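Local coordinates for protein (soluble lytic transglycosylase SLT70) (Escherichia coli, PDB 1QSA) that probably cleaves the glycosidic bonds between N-acetylmuramic acid and N-acetylglucosamine in peptidoglycan, forming 1,6-anhydromuramic acid ends, at residues L50-A55 and L74-F78; Q252-D256 and A278-S282; L342-Q348 and R359-Y364. All coordinates share one frame. Where two conformers were deposited one is given. Numbering follows the deposited sequence.

Interaction 1: residues L50-A55 and L74-F78; sequences LMNQPA and LQSRF. With SO4 (sulfate ion), chain I.
The ring of F78 overlaps the chain at both ends of residues 50-55, with L50 CD1 3.8 Å from its CD1 and A55 CB 3.8 Å from its CE2. This is packing of a helix against an interhelical loop in the alpha-superhelix of Slt70: residues 74-78 lie within helix 69-84, and residues 50-55 link helix 38-48 to helix 55-64. The loop begins as a short 3-10 turn, L50-N52, with Q53 N hydrogen-bonded to L50 O at 3.3 Å. Q53 and P54 then run extended (psi 132° and 148°), and P54 is the N-cap of the next helix, which A55 starts. The closest CA atoms are those of L50 and F78, 7.8 Å apart. L50 points toward the helix in a tp rotamer; its CD1 lies 4.2 Å from L74 CD1, while its CD2 is 3.6 Å from NE of the fully extended R77. F78, chi1 t, swings its ring end to the loop, where Q53 O sits at the ring edge, 3.6 Å from CZ. The same carbonyl accepts a hydrogen bond from R85. The F78 ring is buried, with the loop on it and F94 meeting it edge-to-face. No hydrogen bond joins the two segments. At the start of helix 55-64 a sulfate, probably from the crystallisation liquor, takes a hydrogen bond from the backbone: A55 N to sulfate O1, 2.8 Å.

Interaction 2: residues Q252-D256 and A278-S282; sequences QELRD and AIMRS
Two neighbouring helices of the alpha-superhelix meet here, helix 248-260 through Q252-D256 and the C-terminal end of helix 269-280 through A278-S282. The second segment is helical to M280; S282 is extended (psi 155°). CA atoms pair Q252 with S282 at 6.7 Å and R255 with A278 at 5.8 Å. Hydrogen bonds converge on Q252 and D256. Q252, chi1 t and chi2 p, points across and gives NE2 to A278 O (3.0 Å) and, within its own helix, to D256 OD1 (2.9 Å); its OE1 accepts from R255 NH1 (2.9 Å). S282 OG donates to D256 OD1 (3.0 Å) and also meets the S284 backbone N. Apolar contact is slight: R255 CB lies 4.0 Å from A278 CB. Stacking completes the joint. The guanidinium groups of R255 (mtt) and R281 (chi1 m, chi2 t, chi3 -97°) lie flat on each other, centres 3.6 Å apart, planes at 27°; R281 also salt-bridges D277, which probably eases the like charges. In the stack R255 NH2 is 3.5 Å from R281 NH1.

Interaction 3: residues L342-Q348 and R359-Y364; sequences LHQLMQQ and RIGEEY
M346, I360 and Y364 give up most of the surface in this contact, which packs the C-terminal part of helix 335-346 against the loop leaving helix 351-359. The first segment is helical at L342, with M346 N hydrogen-bonded to L342 O at 3.0 Å. On the other side a Schellman motif ends helix 351-359: G361, the C-prime residue (phi 69°, psi 29°), turns the chain, G361 N and E362 N reach back to Q358 O and A357 O, and residues 362-364 run extended. CA atoms pair L342 with I360 at 7.8 Å and M346 with Y364 at 6.7 Å. I360, chi1 p and chi2 t, points at the helix; its CG2 sits 3.2 Å from L342 CD1 and its CD1 3.4 Å from M346 SD. M346 (mtp) carries its CE on to 3.5 Å from E362 OE1. Y364, chi1 t, lays its ring beside the M346 carbonyl, CE1 3.5 Å from M346 O. Y364 OH donates to Q348 O at 2.6 Å; P353 and A357 also touch this side chain. Beside the apolar patch H343 NE2 donates to E362 OE2 at 2.9 Å, a His-carboxylate hydrogen bond. An apolar cluster of L342, M346 and I360 thus adjoins two side-chain hydrogen bonds, one to a carboxylate and one to a backbone carbonyl, so the loop is held by polar as well as apolar contact.

How the interactions relate
From the N terminus the three contacts follow one another in series, none nesting or crossing. Interaction 1 spans 18 intervening residues, mostly helix 55-64 and the start of helix 69-84. Interaction 2 closes a loop of 21 residues holding the end of helix 248-260 and most of helix 269-280, and interaction 3 a shorter one of 10, chiefly helix 351-359. Each therefore ties chain neighbours locally within the largely helical fold. The separations are consistent with a curved superhelix: interaction 1 lies across the chain's centre from both others, its centre 55 Å from that of interaction 2 and 59 Å from that of interaction 3, while the centres of interactions 2 and 3 are 37 Å apart.

Interaction 1: residues L50-A55 and L74-F78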
loop_
_atom_site.group_PDB
_atom_site.type_symbol
_atom_site.label_atom_id
_atom_site.label_comp_id
_atom_site.label_asym_id
_atom_site.label_seq_id
_atom_site.Cartn_x
_atom_site.Cartn_y
_atom_site.Cartn_z
ATOM N N LEU A 50 5.853 32.377 7.392
ATOM C CA LEU A 50 4.976 31.814 8.417
ATOM C C LEU A 50 5.362 32.170 9.857
ATOM O O LEU A 50 4.493 32.360 10.702
ATOM C CB LEU A 50 4.842 30.292 8.261
ATOM C CG LEU A 50 3.557 29.730 8.889
ATOM C CD1 LEU A 50 2.315 30.288 8.173
ATOM C CD2 LEU A 50 3.569 28.197 8.876
ATOM N N MET A 51 6.659 32.306 10.116
ATOM C CA MET A 51 7.107 32.630 11.479
ATOM C C MET A 51 6.690 34.022 11.961
ATOM O O MET A 51 6.688 34.285 13.160
ATOM C CB MET A 51 8.621 32.460 11.604
ATOM C CG MET A 51 9.089 31.015 11.526
ATOM S SD MET A 51 10.879 30.882 11.812
ATOM C CE MET A 51 10.989 29.247 12.468
ATOM N N ASN A 52 6.305 34.893 11.030
ATOM C CA ASN A 52 5.901 36.254 11.373
ATOM C C ASN A 52 4.443 36.559 11.046
ATOM O O ASN A 52 3.998 37.703 11.153
ATOM C CB ASN A 52 6.825 37.240 10.658
ATOM C CG ASN A 52 8.257 37.125 11.133
ATOM O OD1 ASN A 52 8.523 37.177 12.333
ATOM N ND2 ASN A 52 9.176 36.946 10.206
ATOM N N GLN A 53 3.691 35.535 10.663
ATOM C CA GLN A 53 2.294 35.745 10.322
ATOM C C GLN A 53 1.345 35.813 11.508
ATOM O O GLN A 53 1.426 34.991 12.428
ATOM C CB GLN A 53 1.789 34.630 9.396
ATOM C CG GLN A 53 2.428 34.585 8.040
ATOM C CD GLN A 53 1.981 35.715 7.143
ATOM O OE1 GLN A 53 1.098 36.507 7.500
ATOM N NE2 GLN A 53 2.592 35.805 5.967
ATOM N N PRO A 54 0.463 36.831 11.537
ATOM C CA PRO A 54 -0.481 36.897 12.654
ATOM C C PRO A 54 -1.567 35.841 12.379
ATOM O O PRO A 54 -1.891 35.561 11.220
ATOM C CB PRO A 54 -1.034 38.326 12.567
ATOM C CG PRO A 54 -0.875 38.692 11.125
ATOM C CD PRO A 54 0.450 38.075 10.742
ATOM N N ALA A 55 -2.124 35.259 13.435
ATOM C CA ALA A 55 -3.137 34.225 13.292
ATOM C C ALA A 55 -4.329 34.644 12.430
ATOM O O ALA A 55 -4.890 33.829 11.703
ATOM C CB ALA A 55 -3.615 33.755 14.674
ATOM N N LEU A 74 -2.698 23.692 6.116
ATOM C CA LEU A 74 -2.169 24.883 6.793
ATOM C C LEU A 74 -2.681 25.017 8.233
ATOM O O LEU A 74 -1.992 25.586 9.091
ATOM C CB LEU A 74 -2.491 26.153 5.993
ATOM C CG LEU A 74 -1.929 27.481 6.529
ATOM C CD1 LEU A 74 -0.401 27.424 6.632
ATOM C CD2 LEU A 74 -2.366 28.641 5.630
ATOM N N GLN A 75 -3.872 24.486 8.502
ATOM C CA GLN A 75 -4.464 24.535 9.844
ATOM C C GLN A 75 -3.539 23.826 10.853
ATOM O O GLN A 75 -3.177 24.386 11.902
ATOM C CB GLN A 75 -5.837 23.870 9.823
ATOM C CG GLN A 75 -6.621 24.007 11.111
ATOM C CD GLN A 75 -7.006 25.446 11.425
ATOM O OE1 GLN A 75 -6.879 26.341 10.584
ATOM N NE2 GLN A 75 -7.463 25.674 12.648
ATOM N N SER A 76 -3.152 22.591 10.532
ATOM C CA SER A 76 -2.242 21.841 11.396
ATOM C C SER A 76 -0.828 22.429 11.376
ATOM O O SER A 76 -0.176 22.483 12.416
ATOM C CB SER A 76 -2.203 20.352 11.010
ATOM O OG SER A 76 -3.389 19.690 11.407
ATOM N N ARG A 77 -0.368 22.906 10.213
ATOM C CA ARG A 77 0.962 23.505 10.102
ATOM C C ARG A 77 1.079 24.773 10.970
ATOM O O ARG A 77 2.081 24.968 11.676
ATOM C CB ARG A 77 1.273 23.837 8.645
ATOM C CG ARG A 77 2.648 24.450 8.430
ATOM C CD ARG A 77 2.927 24.663 6.944
ATOM N NE ARG A 77 4.188 25.370 6.734
ATOM C CZ ARG A 77 4.734 25.607 5.539
ATOM N NH1 ARG A 77 4.127 25.202 4.427
ATOM N NH2 ARG A 77 5.888 26.266 5.455
ATOM N N PHE A 78 0.031 25.595 10.979
ATOM C CA PHE A 78 0.079 26.817 11.776
ATOM C C PHE A 78 -0.054 26.508 13.266
ATOM O O PHE A 78 0.477 27.235 14.110
ATOM C CB PHE A 78 -0.951 27.840 11.330
ATOM C CG PHE A 78 -0.652 29.220 11.829
ATOM C CD1 PHE A 78 0.564 29.831 11.515
ATOM C CD2 PHE A 78 -1.567 29.900 12.631
ATOM C CE1 PHE A 78 0.865 31.121 11.999
ATOM C CE2 PHE A 78 -1.272 31.183 13.116
ATOM C CZ PHE A 78 -0.055 31.784 12.795
HETATM S S SO4 I . -0.373 36.633 16.408
HETATM O O1 SO4 I . -0.745 35.308 15.882
HETATM O O2 SO4 I . -0.115 36.537 17.856
HETATM O O3 SO4 I . 0.852 37.102 15.730
HETATM O O4 SO4 I . -1.469 37.588 16.165
#

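Interaction 2: residues Q252-D256 and A278-S282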
loop_
_atom_site.group_PDB
_atom_site.type_symbol
_atom_site.label_atom_id
_atom_site.label_comp_id
_atom_site.label_asym_id
_atom_site.label_seq_id
_atom_site.Cartn_x
_atom_site.Cartn_y
_atom_site.Cartn_z
ATOM N N GLN A 252 -0.520 -23.530 20.930
ATOM C CA GLN A 252 -0.820 -23.652 19.502
ATOM C C GLN A 252 -0.323 -22.432 18.736
ATOM O O GLN A 252 0.106 -22.562 17.593
ATOM C CB GLN A 252 -2.315 -23.874 19.240
ATOM C CG GLN A 252 -2.652 -24.197 17.755
ATOM C CD GLN A 252 -1.880 -25.401 17.194
ATOM O OE1 GLN A 252 -1.674 -26.404 17.882
ATOM N NE2 GLN A 252 -1.459 -25.302 15.930
ATOM N N GLU A 253 -0.371 -21.251 19.357
ATOM C CA GLU A 253 0.125 -20.052 18.688
ATOM C C GLU A 253 1.612 -20.237 18.430
ATOM O O GLU A 253 2.119 -19.873 17.361
ATOM C CB GLU A 253 -0.085 -18.771 19.515
ATOM C CG GLU A 253 0.500 -17.547 18.774
ATOM C CD GLU A 253 0.495 -16.232 19.553
ATOM O OE1 GLU A 253 0.411 -16.251 20.793
ATOM O OE2 GLU A 253 0.611 -15.169 18.897
ATOM N N LEU A 254 2.321 -20.816 19.400
ATOM C CA LEU A 254 3.750 -21.044 19.227
ATOM C C LEU A 254 3.984 -22.044 18.083
ATOM O O LEU A 254 4.910 -21.880 17.294
ATOM C CB LEU A 254 4.392 -21.572 20.513
ATOM C CG LEU A 254 4.328 -20.672 21.748
ATOM C CD1 LEU A 254 5.187 -21.299 22.836
ATOM C CD2 LEU A 254 4.833 -19.254 21.424
ATOM N N ARG A 255 3.145 -23.078 18.014
ATOM C CA ARG A 255 3.268 -24.076 16.947
ATOM C C ARG A 255 3.050 -23.417 15.591
ATOM O O ARG A 255 3.796 -23.682 14.654
ATOM C CB ARG A 255 2.251 -25.203 17.120
ATOM C CG ARG A 255 2.570 -26.167 18.243
ATOM C CD ARG A 255 1.731 -27.431 18.108
ATOM N NE ARG A 255 1.811 -28.235 19.323
ATOM C CZ ARG A 255 0.858 -28.278 20.248
ATOM N NH1 ARG A 255 -0.264 -27.588 20.088
ATOM N NH2 ARG A 255 1.025 -29.020 21.330
ATOM N N ASP A 256 2.043 -22.540 15.506
ATOM C CA ASP A 256 1.724 -21.827 14.259
ATOM C C ASP A 256 2.915 -20.997 13.792
ATOM O O ASP A 256 3.244 -20.968 12.604
ATOM C CB ASP A 256 0.517 -20.888 14.446
ATOM C CG ASP A 256 -0.811 -21.618 14.582
ATOM O OD1 ASP A 256 -0.873 -22.857 14.455
ATOM O OD2 ASP A 256 -1.820 -20.930 14.824
ATOM N N ALA A 278 1.245 -29.788 13.381
ATOM C CA ALA A 278 0.942 -28.470 13.945
ATOM C C ALA A 278 -0.178 -27.785 13.160
ATOM O O ALA A 278 -1.135 -27.276 13.752
ATOM C CB ALA A 278 2.189 -27.593 13.963
ATOM N N ILE A 279 -0.100 -27.829 11.829
ATOM C CA ILE A 279 -1.130 -27.194 11.009
ATOM C C ILE A 279 -2.483 -27.893 11.145
ATOM O O ILE A 279 -3.522 -27.237 11.110
ATOM C CB ILE A 279 -0.702 -27.062 9.529
ATOM C CG1 ILE A 279 0.603 -26.265 9.438
ATOM C CG2 ILE A 279 -1.768 -26.294 8.741
ATOM C CD1 ILE A 279 1.220 -26.251 8.068
ATOM N N MET A 280 -2.468 -29.213 11.336
ATOM C CA MET A 280 -3.705 -29.981 11.514
ATOM C C MET A 280 -4.444 -29.539 12.781
ATOM O O MET A 280 -5.671 -29.594 12.842
ATOM C CB MET A 280 -3.408 -31.488 11.599
ATOM C CG MET A 280 -3.108 -32.157 10.261
ATOM S SD MET A 280 -4.525 -32.107 9.138
ATOM C CE MET A 280 -5.586 -33.377 9.856
ATOM N N ARG A 281 -3.683 -29.076 13.771
ATOM C CA ARG A 281 -4.234 -28.610 15.040
ATOM C C ARG A 281 -4.447 -27.094 15.084
ATOM O O ARG A 281 -4.869 -26.547 16.105
ATOM C CB ARG A 281 -3.301 -29.015 16.183
ATOM C CG ARG A 281 -3.178 -30.508 16.372
ATOM C CD ARG A 281 -2.685 -30.837 17.773
ATOM N NE ARG A 281 -1.245 -31.071 17.833
ATOM C CZ ARG A 281 -0.581 -31.329 18.956
ATOM N NH1 ARG A 281 -1.217 -31.361 20.123
ATOM N NH2 ARG A 281 0.727 -31.536 18.918
ATOM N N SER A 282 -4.163 -26.423 13.974
ATOM C CA SER A 282 -4.290 -24.971 13.898
ATOM C C SER A 282 -5.681 -24.438 13.581
ATOM O O SER A 282 -6.509 -25.119 12.973
ATOM C CB SER A 282 -3.295 -24.415 12.876
ATOM O OG SER A 282 -3.340 -22.997 12.841
#

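Interaction 3: residues L342-Q348 and R359-Y364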
loop_
_atom_site.group_PDB
_atom_site.type_symbol
_atom_site.label_atom_id
_atom_site.label_comp_id
_atom_site.label_asym_id
_atom_site.label_seq_id
_atom_site.Cartn_x
_atom_site.Cartn_y
_atom_site.Cartn_z
ATOM N N LEU A 342 -17.134 -23.555 -12.097
ATOM C CA LEU A 342 -16.430 -22.760 -13.108
ATOM C C LEU A 342 -17.389 -21.772 -13.775
ATOM O O LEU A 342 -17.048 -20.612 -13.967
ATOM C CB LEU A 342 -15.773 -23.675 -14.151
ATOM C CG LEU A 342 -14.652 -24.575 -13.610
ATOM C CD1 LEU A 342 -14.058 -25.390 -14.753
ATOM C CD2 LEU A 342 -13.552 -23.725 -12.945
ATOM N N HIS A 343 -18.605 -22.217 -14.091
ATOM C CA HIS A 343 -19.578 -21.325 -14.717
ATOM C C HIS A 343 -19.998 -20.205 -13.763
ATOM O O HIS A 343 -20.226 -19.077 -14.200
ATOM C CB HIS A 343 -20.790 -22.108 -15.240
ATOM C CG HIS A 343 -20.554 -22.758 -16.570
ATOM N ND1 HIS A 343 -20.884 -24.072 -16.829
ATOM C CD2 HIS A 343 -20.023 -22.275 -17.715
ATOM C CE1 HIS A 343 -20.562 -24.370 -18.076
ATOM N NE2 HIS A 343 -20.037 -23.295 -18.634
ATOM N N GLN A 344 -20.089 -20.508 -12.468
ATOM C CA GLN A 344 -20.439 -19.478 -11.483
ATOM C C GLN A 344 -19.304 -18.458 -11.398
ATOM O O GLN A 344 -19.537 -17.257 -11.300
ATOM C CB GLN A 344 -20.714 -20.092 -10.113
ATOM C CG GLN A 344 -22.095 -20.709 -10.008
ATOM C CD GLN A 344 -23.189 -19.735 -10.414
ATOM O OE1 GLN A 344 -23.475 -18.769 -9.703
ATOM N NE2 GLN A 344 -23.788 -19.971 -11.578
ATOM N N LEU A 345 -18.069 -18.950 -11.454
ATOM C CA LEU A 345 -16.901 -18.074 -11.391
ATOM C C LEU A 345 -16.843 -17.130 -12.589
ATOM O O LEU A 345 -16.526 -15.952 -12.435
ATOM C CB LEU A 345 -15.613 -18.901 -11.309
ATOM C CG LEU A 345 -15.165 -19.355 -9.922
ATOM C CD1 LEU A 345 -13.923 -20.228 -10.054
ATOM C CD2 LEU A 345 -14.858 -18.132 -9.055
ATOM N N MET A 346 -17.180 -17.641 -13.768
ATOM C CA MET A 346 -17.172 -16.855 -14.994
ATOM C C MET A 346 -18.114 -15.648 -14.959
ATOM O O MET A 346 -17.934 -14.702 -15.726
ATOM C CB MET A 346 -17.519 -17.733 -16.195
ATOM C CG MET A 346 -16.397 -18.655 -16.640
ATOM S SD MET A 346 -16.977 -19.881 -17.853
ATOM C CE MET A 346 -17.345 -18.848 -19.250
ATOM N N GLN A 347 -19.129 -15.707 -14.100
ATOM C CA GLN A 347 -20.096 -14.614 -13.969
ATOM C C GLN A 347 -19.485 -13.429 -13.235
ATOM O O GLN A 347 -20.033 -12.317 -13.264
ATOM C CB GLN A 347 -21.351 -15.099 -13.241
ATOM C CG GLN A 347 -22.152 -16.128 -14.032
ATOM C CD GLN A 347 -23.344 -16.686 -13.275
ATOM O OE1 GLN A 347 -23.898 -17.720 -13.654
ATOM N NE2 GLN A 347 -23.747 -16.008 -12.206
ATOM N N GLN A 348 -18.373 -13.681 -12.549
ATOM C CA GLN A 348 -17.685 -12.664 -11.762
ATOM C C GLN A 348 -16.572 -11.968 -12.522
ATOM O O GLN A 348 -16.270 -12.315 -13.662
ATOM C CB GLN A 348 -17.152 -13.275 -10.470
ATOM C CG GLN A 348 -18.232 -13.941 -9.617
ATOM C CD GLN A 348 -17.662 -14.829 -8.518
ATOM O OE1 GLN A 348 -18.315 -15.770 -8.075
ATOM N NE2 GLN A 348 -16.442 -14.532 -8.071
ATOM N N ARG A 359 -10.189 -22.462 -18.834
ATOM C CA ARG A 359 -10.159 -23.878 -18.455
ATOM C C ARG A 359 -11.225 -24.689 -19.198
ATOM O O ARG A 359 -10.925 -25.759 -19.725
ATOM C CB ARG A 359 -10.309 -24.050 -16.935
ATOM C CG ARG A 359 -10.252 -25.517 -16.451
ATOM C CD ARG A 359 -8.897 -26.132 -16.795
ATOM N NE ARG A 359 -8.808 -27.577 -16.542
ATOM C CZ ARG A 359 -8.531 -28.115 -15.361
ATOM N NH1 ARG A 359 -8.430 -27.350 -14.283
ATOM N NH2 ARG A 359 -8.432 -29.442 -15.250
ATOM N N ILE A 360 -12.446 -24.168 -19.295
ATOM C CA ILE A 360 -13.495 -24.914 -20.002
ATOM C C ILE A 360 -13.668 -24.568 -21.481
ATOM O O ILE A 360 -14.620 -25.019 -22.121
ATOM C CB ILE A 360 -14.847 -24.845 -19.280
ATOM C CG1 ILE A 360 -15.331 -23.397 -19.163
ATOM C CG2 ILE A 360 -14.731 -25.511 -17.923
ATOM C CD1 ILE A 360 -16.601 -23.270 -18.348
ATOM N N GLY A 361 -12.746 -23.774 -22.018
ATOM C CA GLY A 361 -12.786 -23.411 -23.422
ATOM C C GLY A 361 -13.902 -22.491 -23.866
ATOM O O GLY A 361 -14.343 -22.556 -25.016
ATOM N N GLU A 362 -14.369 -21.639 -22.961
ATOM C CA GLU A 362 -15.427 -20.692 -23.285
ATOM C C GLU A 362 -14.880 -19.267 -23.255
ATOM O O GLU A 362 -13.895 -18.983 -22.579
ATOM C CB GLU A 362 -16.603 -20.855 -22.321
ATOM C CG GLU A 362 -17.359 -22.166 -22.522
ATOM C CD GLU A 362 -18.429 -22.412 -21.477
ATOM O OE1 GLU A 362 -19.019 -21.437 -20.965
ATOM O OE2 GLU A 362 -18.684 -23.592 -21.168
ATOM N N GLU A 363 -15.469 -18.392 -24.055
ATOM C CA GLU A 363 -15.027 -17.005 -24.093
ATOM C C GLU A 363 -15.514 -16.275 -22.843
ATOM O O GLU A 363 -16.663 -16.437 -22.427
ATOM C CB GLU A 363 -15.543 -16.324 -25.364
ATOM C CG GLU A 363 -15.105 -14.881 -25.506
ATOM C CD GLU A 363 -15.157 -14.372 -26.940
ATOM O OE1 GLU A 363 -16.213 -14.527 -27.596
ATOM O OE2 GLU A 363 -14.136 -13.810 -27.399
ATOM N N TYR A 364 -14.610 -15.544 -22.199
ATOM C CA TYR A 364 -14.967 -14.794 -21.001
ATOM C C TYR A 364 -15.772 -13.551 -21.397
ATOM O O TYR A 364 -15.428 -12.862 -22.355
ATOM C CB TYR A 364 -13.708 -14.382 -20.233
ATOM C CG TYR A 364 -14.006 -13.545 -19.014
ATOM C CD1 TYR A 364 -14.513 -14.123 -17.858
ATOM C CD2 TYR A 364 -13.825 -12.164 -19.034
ATOM C CE1 TYR A 364 -14.842 -13.349 -16.745
ATOM C CE2 TYR A 364 -14.147 -11.382 -17.931
ATOM C CZ TYR A 364 -14.659 -11.981 -16.792
ATOM O OH TYR A 364 -15.023 -11.218 -15.709
#